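Lipolytic protein G-D-S-L family (Veillonella parvula DSM 2008, PDB 4RW0) probably hydrolyses ester bonds, as a lipase or acylhydrolase of the GDSL branch of the SGNH hydrolases. Local coordinates at residues A[4-15]-A[35-46]; A[45-55]-A[71-79]. All coordinates share one frame; numbering follows the deposited sequence.

Contact 1: residues A[4-15]-A[35-46]; sequences MEIICFGDSITR and NVNFTNYGEDGC. With NA (sodium ion), chain D.
The Y41 ring takes F9 on one face, with F9 CZ 4.2 Å above its plane and offset toward the rim, and has C8 O at its edge; I7 CG2 approaches Y41 CD1 obliquely at 3.6 Å. The F9 and Y41 ring planes meet at 35°, and F9 CD1 comes closest, 3.5 Å from Y41 CB. On the opposite side of the sheet, C8 SG sits at the edge of the F38 ring, while I6 runs alongside that ring with CG2 and CD1 and reaches past it, CD1 meeting V36 CG1 at 3.6 Å. Between these two layers, strands 4-10 and 36-40 run parallel, and M4, I6 and C8 each give their N-H and carbonyl to the odd-numbered residues from N35 to Y41. Next to M4, the carbonyl of V36 binds the sodium ion, as do those of D30 and I33. Past the strands, N40 spans the turn: OD1 accepts from G42 N in an Asx turn, and ND2 donates to T14 O at 2.9 Å. R15 then grips D44 side-on, NE to OD1 at 2.9 Å and NH2 to the syn lone pair of OD2 at 2.8 Å, with the two flat groups 45° apart. The R15 chain bends at chi2 and chi3 to bring the guanidinium there. A methionine in place of R15 would probably leave the D44 carboxylate without its charged mate and free to turn. Water 2 bridges S12 OG, 2.7 Å away, and G45 N, and S12 OG also bonds H165. Strand 4-10 running into G10-D11-S12, beside a strand followed by the type II turn E43 to C46, fits the SGNH hydrolases, where this serine is the expected nucleophile and the G45 amide probably lines the oxyanion hole.

Contact 2: residues A[45-55]-A[71-79]; sequences GCSVQGMIYNI and FLMCGTNDI
N77 ND2 spends its hydrogens on two acceptors: C46 O at 2.9 Å, along a nearly straight bond of 175°, and water 2 at 2.8 Å, which also accepts from G45 N. The first bond lies in the amide plane of N77 but comes in from above the carbonyl plane of C46; together the two partners fix the rotation of the amide. One residue on, D78 receives the start of helix 48-59. Its OD1 takes V48 N on the syn lone pair at 2.8 Å, and OD2 accepts from water 3, which in turn accepts from Q49 N. S47 caps the same helix end from within, OG accepting from G50 N, and the amino end of helix 48-59 is likely to stabilise the negative charge of D78. Close by, V48 CG2 packs on G75 CA at 3.5 Å, at a backbone conformation that a side chain would fit poorly.

Deeper in, the helix lays its apolar side on the strand end. M51, a selenomethionine, runs extended as far as SE and then turns at chi3 (74°), so that SE and CE both lie against C74 CB, SE at 3.7 Å. One turn on, I55 CD1 meets L72 CD2 at 3.6 Å, the two side chains crossing at about a right angle. F9 of the neighbouring strand 4-10 touches M51, I55 and L72. G75-T76-N77-D78 fits the GxND block of SGNH hydrolases, whose asparagine, with the turn at G45, probably completes the oxyanion hole.

The centres of contacts 1 and 2 lie about 12 Å apart, and the two follow in series along the chain: contact 1 closes with strand 36-40 and the turn after it, and contact 2 starts from that same turn, sharing G45 and C46. Strand 4-10 has strand 36-40 on one side and strand 69-73 on the other, so both contacts hang on one parallel sheet, joined by probable backbone bonds from I7 O to F71 N and from F71 O to F9 N. Water 2 belongs to both. The loops at the strand ends thus bring S12, G45 and N77 round one spot, consistent with the active site of an SGNH hydrolase.

Contact 1: residues A[4-15]-A[35-46]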
loop_
_atom_site.group_PDB
_atom_site.type_symbol
_atom_site.label_atom_id
_atom_site.label_comp_id
_atom_site.label_asym_id
_atom_site.label_seq_id
_atom_site.Cartn_x
_atom_site.Cartn_y
_atom_site.Cartn_z
HETATM N N MSE A 4 -16.572 -1.498 10.535
HETATM C CA MSE A 4 -15.488 -0.580 10.493
HETATM C C MSE A 4 -15.267 -0.196 9.054
HETATM O O MSE A 4 -15.285 -1.050 8.154
HETATM C CB MSE A 4 -14.253 -1.215 11.035
HETATM C CG MSE A 4 -13.026 -0.323 10.937
HETATM SE SE MSE A 4 -11.486 -1.377 11.586
HETATM C CE MSE A 4 -12.033 -1.395 13.493
ATOM N N GLU A 5 -14.900 1.061 8.838
ATOM C CA GLU A 5 -14.410 1.557 7.527
ATOM C C GLU A 5 -12.913 1.597 7.384
ATOM O O GLU A 5 -12.189 2.170 8.199
ATOM C CB GLU A 5 -15.043 2.963 7.263
ATOM C CG GLU A 5 -14.548 3.714 6.028
ATOM C CD GLU A 5 -15.342 5.009 5.698
ATOM O OE1 GLU A 5 -14.830 6.126 6.047
ATOM O OE2 GLU A 5 -16.458 4.913 5.081
ATOM N N ILE A 6 -12.411 0.973 6.333
ATOM C CA ILE A 6 -11.064 1.101 5.904
ATOM C C ILE A 6 -11.003 1.677 4.496
ATOM O O ILE A 6 -11.586 1.103 3.539
ATOM C CB ILE A 6 -10.320 -0.233 5.973
ATOM C CG1 ILE A 6 -10.430 -0.748 7.409
ATOM C CG2 ILE A 6 -8.894 -0.057 5.507
ATOM C CD1 ILE A 6 -9.470 -1.889 7.741
ATOM N N ILE A 7 -10.352 2.832 4.384
ATOM C CA ILE A 7 -10.228 3.633 3.139
ATOM C C ILE A 7 -8.805 3.363 2.627
ATOM O O ILE A 7 -7.855 3.547 3.381
ATOM C CB ILE A 7 -10.342 5.149 3.458
ATOM C CG1 ILE A 7 -11.660 5.472 4.060
ATOM C CG2 ILE A 7 -10.231 5.961 2.194
ATOM C CD1 ILE A 7 -12.854 5.073 3.185
ATOM N N CYS A 8 -8.653 2.876 1.387
ATOM C CA CYS A 8 -7.366 2.546 0.819
ATOM C C CYS A 8 -6.949 3.456 -0.318
ATOM O O CYS A 8 -7.655 3.565 -1.355
ATOM C CB CYS A 8 -7.315 1.068 0.314
ATOM S SG CYS A 8 -7.956 -0.082 1.591
ATOM N N PHE A 9 -5.765 4.053 -0.179
ATOM C CA PHE A 9 -5.154 4.881 -1.224
ATOM C C PHE A 9 -3.848 4.293 -1.683
ATOM O O PHE A 9 -3.111 3.640 -0.886
ATOM C CB PHE A 9 -4.820 6.266 -0.639
ATOM C CG PHE A 9 -6.024 7.076 -0.228
ATOM C CD1 PHE A 9 -6.738 7.770 -1.128
ATOM C CD2 PHE A 9 -6.457 7.084 1.075
ATOM C CE1 PHE A 9 -7.873 8.510 -0.759
ATOM C CE2 PHE A 9 -7.527 7.848 1.470
ATOM C CZ PHE A 9 -8.259 8.549 0.545
ATOM N N GLY A 10 -3.545 4.563 -2.956
ATOM C CA GLY A 10 -2.316 4.149 -3.599
ATOM C C GLY A 10 -2.387 4.124 -5.110
ATOM O O GLY A 10 -3.206 4.801 -5.704
ATOM N N ASP A 11 -1.508 3.338 -5.728
ATOM C CA ASP A 11 -1.398 3.316 -7.116
ATOM C C ASP A 11 -2.061 2.014 -7.712
ATOM O O ASP A 11 -2.989 1.465 -7.161
ATOM C CB ASP A 11 0.043 3.521 -7.500
ATOM C CG ASP A 11 0.962 2.370 -6.992
ATOM O OD1 ASP A 11 0.445 1.249 -6.614
ATOM O OD2 ASP A 11 2.182 2.669 -6.831
ATOM N N SER A 12 -1.570 1.541 -8.826
ATOM C CA SER A 12 -2.202 0.373 -9.479
ATOM C C SER A 12 -2.040 -0.913 -8.704
ATOM O O SER A 12 -2.836 -1.818 -8.841
ATOM C CB SER A 12 -1.661 0.272 -10.885
ATOM O OG SER A 12 -0.299 0.024 -10.706
ATOM N N ILE A 13 -1.078 -0.962 -7.788
ATOM C CA ILE A 13 -0.835 -2.164 -6.998
ATOM C C ILE A 13 -1.794 -2.197 -5.808
ATOM O O ILE A 13 -2.069 -3.240 -5.245
ATOM C CB ILE A 13 0.657 -2.240 -6.565
ATOM C CG1 ILE A 13 1.540 -2.484 -7.789
ATOM C CG2 ILE A 13 0.904 -3.358 -5.572
ATOM C CD1 ILE A 13 3.028 -2.386 -7.522
ATOM N N THR A 14 -2.328 -1.055 -5.408
ATOM C CA THR A 14 -3.436 -1.047 -4.498
ATOM C C THR A 14 -4.803 -1.224 -5.262
ATOM O O THR A 14 -5.751 -1.856 -4.761
ATOM C CB THR A 14 -3.426 0.274 -3.715
ATOM O OG1 THR A 14 -2.302 0.253 -2.827
ATOM C CG2 THR A 14 -4.715 0.495 -2.953
ATOM N N ARG A 15 -4.922 -0.615 -6.426
ATOM C CA ARG A 15 -6.181 -0.724 -7.240
ATOM C C ARG A 15 -6.388 -2.220 -7.656
ATOM O O ARG A 15 -7.497 -2.717 -7.653
ATOM C CB ARG A 15 -6.086 0.112 -8.494
ATOM C CG ARG A 15 -7.395 0.597 -9.060
ATOM C CD ARG A 15 -7.950 -0.362 -10.059
ATOM N NE ARG A 15 -7.195 -0.474 -11.317
ATOM C CZ ARG A 15 -7.365 -1.500 -12.166
ATOM N NH1 ARG A 15 -8.244 -2.473 -11.922
ATOM N NH2 ARG A 15 -6.638 -1.606 -13.257
ATOM N N ASN A 35 -17.340 -7.772 9.084
ATOM C CA ASN A 35 -17.757 -6.436 9.518
ATOM C C ASN A 35 -16.699 -5.331 9.314
ATOM O O ASN A 35 -16.617 -4.403 10.098
ATOM C CB ASN A 35 -18.248 -6.488 10.951
ATOM C CG ASN A 35 -19.639 -5.833 11.094
ATOM O OD1 ASN A 35 -19.869 -4.995 11.979
ATOM N ND2 ASN A 35 -20.569 -6.199 10.193
ATOM N N VAL A 36 -15.841 -5.496 8.296
ATOM C CA VAL A 36 -14.904 -4.458 7.862
ATOM C C VAL A 36 -15.189 -4.246 6.362
ATOM O O VAL A 36 -15.243 -5.261 5.563
ATOM C CB VAL A 36 -13.470 -4.844 8.140
ATOM C CG1 VAL A 36 -12.529 -3.776 7.643
ATOM C CG2 VAL A 36 -13.254 -5.109 9.627
ATOM N N ASN A 37 -15.519 -2.969 6.015
ATOM C CA ASN A 37 -15.774 -2.575 4.630
ATOM C C ASN A 37 -14.657 -1.747 4.082
ATOM O O ASN A 37 -14.252 -0.748 4.691
ATOM C CB ASN A 37 -17.101 -1.809 4.512
ATOM C CG ASN A 37 -18.313 -2.660 4.969
ATOM O OD1 ASN A 37 -19.175 -2.175 5.697
ATOM N ND2 ASN A 37 -18.343 -3.932 4.593
ATOM N N PHE A 38 -14.111 -2.182 2.959
ATOM C CA PHE A 38 -12.932 -1.557 2.338
ATOM C C PHE A 38 -13.465 -0.743 1.140
ATOM O O PHE A 38 -14.244 -1.254 0.318
ATOM C CB PHE A 38 -11.912 -2.575 1.835
ATOM C CG PHE A 38 -11.226 -3.372 2.933
ATOM C CD1 PHE A 38 -11.908 -4.405 3.566
ATOM C CD2 PHE A 38 -9.959 -3.079 3.330
ATOM C CE1 PHE A 38 -11.301 -5.153 4.553
ATOM C CE2 PHE A 38 -9.353 -3.804 4.325
ATOM C CZ PHE A 38 -10.010 -4.858 4.919
ATOM N N THR A 39 -13.015 0.508 1.022
ATOM C CA THR A 39 -13.223 1.280 -0.181
ATOM C C THR A 39 -11.885 1.559 -0.831
ATOM O O THR A 39 -10.958 2.090 -0.201
ATOM C CB THR A 39 -13.987 2.582 0.119
ATOM O OG1 THR A 39 -15.152 2.261 0.825
ATOM C CG2 THR A 39 -14.330 3.294 -1.171
ATOM N N ASN A 40 -11.770 1.224 -2.117
ATOM C CA ASN A 40 -10.534 1.381 -2.850
ATOM C C ASN A 40 -10.454 2.696 -3.621
ATOM O O ASN A 40 -11.149 2.865 -4.557
ATOM C CB ASN A 40 -10.367 0.236 -3.811
ATOM C CG ASN A 40 -8.921 -0.054 -4.160
ATOM O OD1 ASN A 40 -8.080 0.842 -4.255
ATOM N ND2 ASN A 40 -8.625 -1.377 -4.418
ATOM N N TYR A 41 -9.570 3.584 -3.212
ATOM C CA TYR A 41 -9.279 4.860 -3.909
ATOM C C TYR A 41 -8.007 4.792 -4.716
ATOM O O TYR A 41 -7.462 5.793 -5.206
ATOM C CB TYR A 41 -9.228 6.000 -2.878
ATOM C CG TYR A 41 -10.511 6.409 -2.301
ATOM C CD1 TYR A 41 -11.107 5.683 -1.302
ATOM C CD2 TYR A 41 -11.160 7.586 -2.726
ATOM C CE1 TYR A 41 -12.322 6.062 -0.767
ATOM C CE2 TYR A 41 -12.397 7.993 -2.182
ATOM C CZ TYR A 41 -12.957 7.239 -1.198
ATOM O OH TYR A 41 -14.169 7.495 -0.655
ATOM N N GLY A 42 -7.493 3.571 -4.925
ATOM C CA GLY A 42 -6.300 3.410 -5.649
ATOM C C GLY A 42 -6.461 3.917 -7.062
ATOM O O GLY A 42 -7.528 3.766 -7.675
ATOM N N GLU A 43 -5.373 4.346 -7.665
ATOM C CA GLU A 43 -5.462 4.960 -9.013
ATOM C C GLU A 43 -4.245 4.535 -9.805
ATOM O O GLU A 43 -3.098 4.751 -9.412
ATOM C CB GLU A 43 -5.512 6.481 -8.897
ATOM C CG GLU A 43 -5.475 7.225 -10.223
ATOM C CD GLU A 43 -5.137 8.740 -10.014
ATOM O OE1 GLU A 43 -5.663 9.377 -9.059
ATOM O OE2 GLU A 43 -4.276 9.277 -10.760
ATOM N N ASP A 44 -4.494 3.940 -10.948
ATOM C CA ASP A 44 -3.425 3.492 -11.768
ATOM C C ASP A 44 -2.544 4.642 -12.251
ATOM O O ASP A 44 -3.037 5.673 -12.633
ATOM C CB ASP A 44 -3.964 2.772 -13.030
ATOM C CG ASP A 44 -4.691 1.441 -12.726
ATOM O OD1 ASP A 44 -4.647 0.944 -11.596
ATOM O OD2 ASP A 44 -5.322 0.859 -13.665
ATOM N N GLY A 45 -1.240 4.442 -12.196
ATOM C CA GLY A 45 -0.320 5.430 -12.671
ATOM C C GLY A 45 -0.027 6.497 -11.623
ATOM O O GLY A 45 0.789 7.349 -11.876
ATOM N N CYS A 46 -0.605 6.406 -10.438
ATOM C CA CYS A 46 -0.511 7.484 -9.441
ATOM C C CYS A 46 0.899 7.693 -8.846
ATOM O O CYS A 46 1.626 6.737 -8.522
ATOM C CB CYS A 46 -1.454 7.150 -8.276
ATOM S SG CYS A 46 -1.888 8.544 -7.240
HETATM NA NA NA D . -16.226 -6.990 4.346
HETATM O O HOH W 1 -4.911 6.944 -4.585
HETATM O O HOH W 2 0.589 2.529 -11.035
#

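Contact 2: residues A[45-55]-A[71-79]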
loop_
_atom_site.group_PDB
_atom_site.type_symbol
_atom_site.label_atom_id
_atom_site.label_comp_id
_atom_site.label_asym_id
_atom_site.label_seq_id
_atom_site.Cartn_x
_atom_site.Cartn_y
_atom_site.Cartn_z
ATOM N N GLY A 45 -1.240 4.442 -12.196
ATOM C CA GLY A 45 -0.320 5.430 -12.671
ATOM C C GLY A 45 -0.027 6.497 -11.623
ATOM O O GLY A 45 0.789 7.349 -11.876
ATOM N N CYS A 46 -0.605 6.406 -10.438
ATOM C CA CYS A 46 -0.511 7.484 -9.441
ATOM C C CYS A 46 0.899 7.693 -8.846
ATOM O O CYS A 46 1.626 6.737 -8.522
ATOM C CB CYS A 46 -1.454 7.150 -8.276
ATOM S SG CYS A 46 -1.888 8.544 -7.240
ATOM N N SER A 47 1.281 8.952 -8.691
ATOM C CA SER A 47 2.511 9.308 -7.948
ATOM C C SER A 47 2.180 9.594 -6.471
ATOM O O SER A 47 1.007 9.691 -6.108
ATOM C CB SER A 47 3.150 10.577 -8.551
ATOM O OG SER A 47 2.239 11.702 -8.380
ATOM N N VAL A 48 3.213 9.737 -5.617
ATOM C CA VAL A 48 2.968 9.953 -4.200
ATOM C C VAL A 48 2.279 11.327 -4.019
ATOM O O VAL A 48 1.308 11.413 -3.321
ATOM C CB VAL A 48 4.236 9.950 -3.332
ATOM C CG1 VAL A 48 3.806 10.040 -1.891
ATOM C CG2 VAL A 48 4.996 8.685 -3.494
ATOM N N GLN A 49 2.683 12.333 -4.795
ATOM C CA GLN A 49 1.984 13.621 -4.670
ATOM C C GLN A 49 0.562 13.530 -5.211
ATOM O O GLN A 49 -0.354 14.141 -4.677
ATOM C CB GLN A 49 2.748 14.725 -5.418
ATOM C CG GLN A 49 2.095 16.123 -5.248
ATOM C CD GLN A 49 2.215 16.662 -3.824
ATOM O OE1 GLN A 49 3.298 16.733 -3.248
ATOM N NE2 GLN A 49 1.097 16.939 -3.224
ATOM N N GLY A 50 0.361 12.823 -6.305
ATOM C CA GLY A 50 -1.015 12.559 -6.755
ATOM C C GLY A 50 -1.906 11.873 -5.725
ATOM O O GLY A 50 -3.106 12.187 -5.542
HETATM N N MSE A 51 -1.327 10.970 -4.965
HETATM C CA MSE A 51 -2.087 10.330 -3.855
HETATM C C MSE A 51 -2.497 11.341 -2.785
HETATM O O MSE A 51 -3.529 11.246 -2.221
HETATM C CB MSE A 51 -1.276 9.190 -3.208
HETATM C CG MSE A 51 -2.043 8.502 -2.065
HETATM SE SE MSE A 51 -1.082 6.918 -1.273
HETATM C CE MSE A 51 0.264 7.948 -0.274
ATOM N N ILE A 52 -1.602 12.243 -2.414
ATOM C CA ILE A 52 -1.955 13.363 -1.515
ATOM C C ILE A 52 -3.159 14.095 -1.995
ATOM O O ILE A 52 -4.113 14.366 -1.216
ATOM C CB ILE A 52 -0.741 14.301 -1.282
ATOM C CG1 ILE A 52 0.293 13.551 -0.472
ATOM C CG2 ILE A 52 -1.158 15.574 -0.521
ATOM C CD1 ILE A 52 1.640 14.208 -0.345
ATOM N N TYR A 53 -3.184 14.409 -3.269
ATOM C CA TYR A 53 -4.377 15.054 -3.814
ATOM C C TYR A 53 -5.650 14.213 -3.631
ATOM O O TYR A 53 -6.727 14.722 -3.274
ATOM C CB TYR A 53 -4.218 15.454 -5.290
ATOM C CG TYR A 53 -3.040 16.368 -5.607
ATOM C CD1 TYR A 53 -2.527 17.305 -4.675
ATOM C CD2 TYR A 53 -2.388 16.260 -6.820
ATOM C CE1 TYR A 53 -1.410 18.094 -4.976
ATOM C CE2 TYR A 53 -1.263 17.030 -7.135
ATOM C CZ TYR A 53 -0.811 17.992 -6.218
ATOM O OH TYR A 53 0.317 18.641 -6.631
ATOM N N ASN A 54 -5.538 12.895 -3.869
ATOM C CA ASN A 54 -6.691 12.014 -3.629
ATOM C C ASN A 54 -7.143 12.031 -2.215
ATOM O O ASN A 54 -8.329 12.022 -1.929
ATOM C CB ASN A 54 -6.396 10.602 -4.096
ATOM C CG ASN A 54 -6.226 10.517 -5.617
ATOM O OD1 ASN A 54 -6.751 11.311 -6.366
ATOM N ND2 ASN A 54 -5.542 9.509 -6.057
ATOM N N ILE A 55 -6.171 12.051 -1.284
ATOM C CA ILE A 55 -6.512 12.043 0.110
ATOM C C ILE A 55 -7.199 13.355 0.491
ATOM O O ILE A 55 -8.157 13.365 1.233
ATOM C CB ILE A 55 -5.240 11.834 0.969
ATOM C CG1 ILE A 55 -4.707 10.455 0.738
ATOM C CG2 ILE A 55 -5.532 11.952 2.411
ATOM C CD1 ILE A 55 -3.311 10.258 1.338
ATOM N N PHE A 71 -5.554 3.148 4.899
ATOM C CA PHE A 71 -4.372 2.492 4.383
ATOM C C PHE A 71 -3.717 3.334 3.274
ATOM O O PHE A 71 -4.427 3.838 2.449
ATOM C CB PHE A 71 -4.784 1.108 3.813
ATOM C CG PHE A 71 -3.667 0.452 2.992
ATOM C CD1 PHE A 71 -2.699 -0.329 3.631
ATOM C CD2 PHE A 71 -3.494 0.727 1.660
ATOM C CE1 PHE A 71 -1.680 -0.893 2.935
ATOM C CE2 PHE A 71 -2.425 0.152 0.949
ATOM C CZ PHE A 71 -1.505 -0.638 1.620
ATOM N N LEU A 72 -2.405 3.502 3.260
ATOM C CA LEU A 72 -1.688 4.243 2.257
ATOM C C LEU A 72 -0.482 3.409 1.779
ATOM O O LEU A 72 0.283 2.845 2.564
ATOM C CB LEU A 72 -1.026 5.503 2.849
ATOM C CG LEU A 72 -1.902 6.373 3.653
ATOM C CD1 LEU A 72 -1.085 7.497 4.249
ATOM C CD2 LEU A 72 -2.951 6.887 2.687
HETATM N N MSE A 73 -0.249 3.456 0.503
HETATM C CA MSE A 73 0.966 2.865 -0.063
HETATM C C MSE A 73 1.232 3.434 -1.425
HETATM O O MSE A 73 0.334 3.393 -2.321
HETATM C CB MSE A 73 0.787 1.312 -0.133
HETATM C CG MSE A 73 1.994 0.738 -0.798
HETATM SE SE MSE A 73 1.905 -1.286 -0.806
HETATM C CE MSE A 73 0.317 -1.648 -1.966
ATOM N N CYS A 74 2.443 3.951 -1.692
ATOM C CA CYS A 74 2.718 4.535 -3.001
ATOM C C CYS A 74 4.229 4.747 -3.206
ATOM O O CYS A 74 5.013 4.563 -2.297
ATOM C CB CYS A 74 1.974 5.881 -3.115
ATOM S SG CYS A 74 1.457 6.303 -4.787
ATOM N N GLY A 75 4.627 5.124 -4.402
ATOM C CA GLY A 75 6.007 5.535 -4.654
ATOM C C GLY A 75 6.686 4.832 -5.760
ATOM O O GLY A 75 7.617 5.365 -6.367
ATOM N N THR A 76 6.198 3.634 -6.109
ATOM C CA THR A 76 6.743 2.950 -7.283
ATOM C C THR A 76 6.857 3.788 -8.522
ATOM O O THR A 76 7.899 3.761 -9.217
ATOM C CB THR A 76 5.894 1.679 -7.604
ATOM O OG1 THR A 76 6.044 0.786 -6.506
ATOM C CG2 THR A 76 6.280 1.006 -8.946
ATOM N N ASN A 77 5.791 4.503 -8.888
ATOM C CA ASN A 77 5.887 5.328 -10.105
ATOM C C ASN A 77 6.942 6.423 -10.033
ATOM O O ASN A 77 7.601 6.736 -11.032
ATOM C CB ASN A 77 4.522 5.868 -10.494
ATOM C CG ASN A 77 3.598 4.723 -10.997
ATOM O OD1 ASN A 77 4.014 3.899 -11.856
ATOM N ND2 ASN A 77 2.378 4.629 -10.434
ATOM N N ASP A 78 7.123 6.960 -8.849
ATOM C CA ASP A 78 8.138 7.997 -8.623
ATOM C C ASP A 78 9.526 7.391 -8.782
ATOM O O ASP A 78 10.358 7.969 -9.476
ATOM C CB ASP A 78 8.011 8.580 -7.243
ATOM C CG ASP A 78 6.663 9.321 -7.042
ATOM O OD1 ASP A 78 5.621 8.693 -6.689
ATOM O OD2 ASP A 78 6.656 10.530 -7.276
ATOM N N ILE A 79 9.741 6.207 -8.207
ATOM C CA ILE A 79 11.019 5.535 -8.310
ATOM C C ILE A 79 11.305 5.160 -9.743
ATOM O O ILE A 79 12.436 5.375 -10.262
ATOM C CB ILE A 79 11.086 4.396 -7.348
ATOM C CG1 ILE A 79 11.034 4.944 -5.943
ATOM C CG2 ILE A 79 12.346 3.544 -7.551
ATOM C CD1 ILE A 79 10.822 3.841 -4.896
HETATM O O HOH W 2 0.589 2.529 -11.035
HETATM O O HOH W 3 5.077 12.520 -6.387
#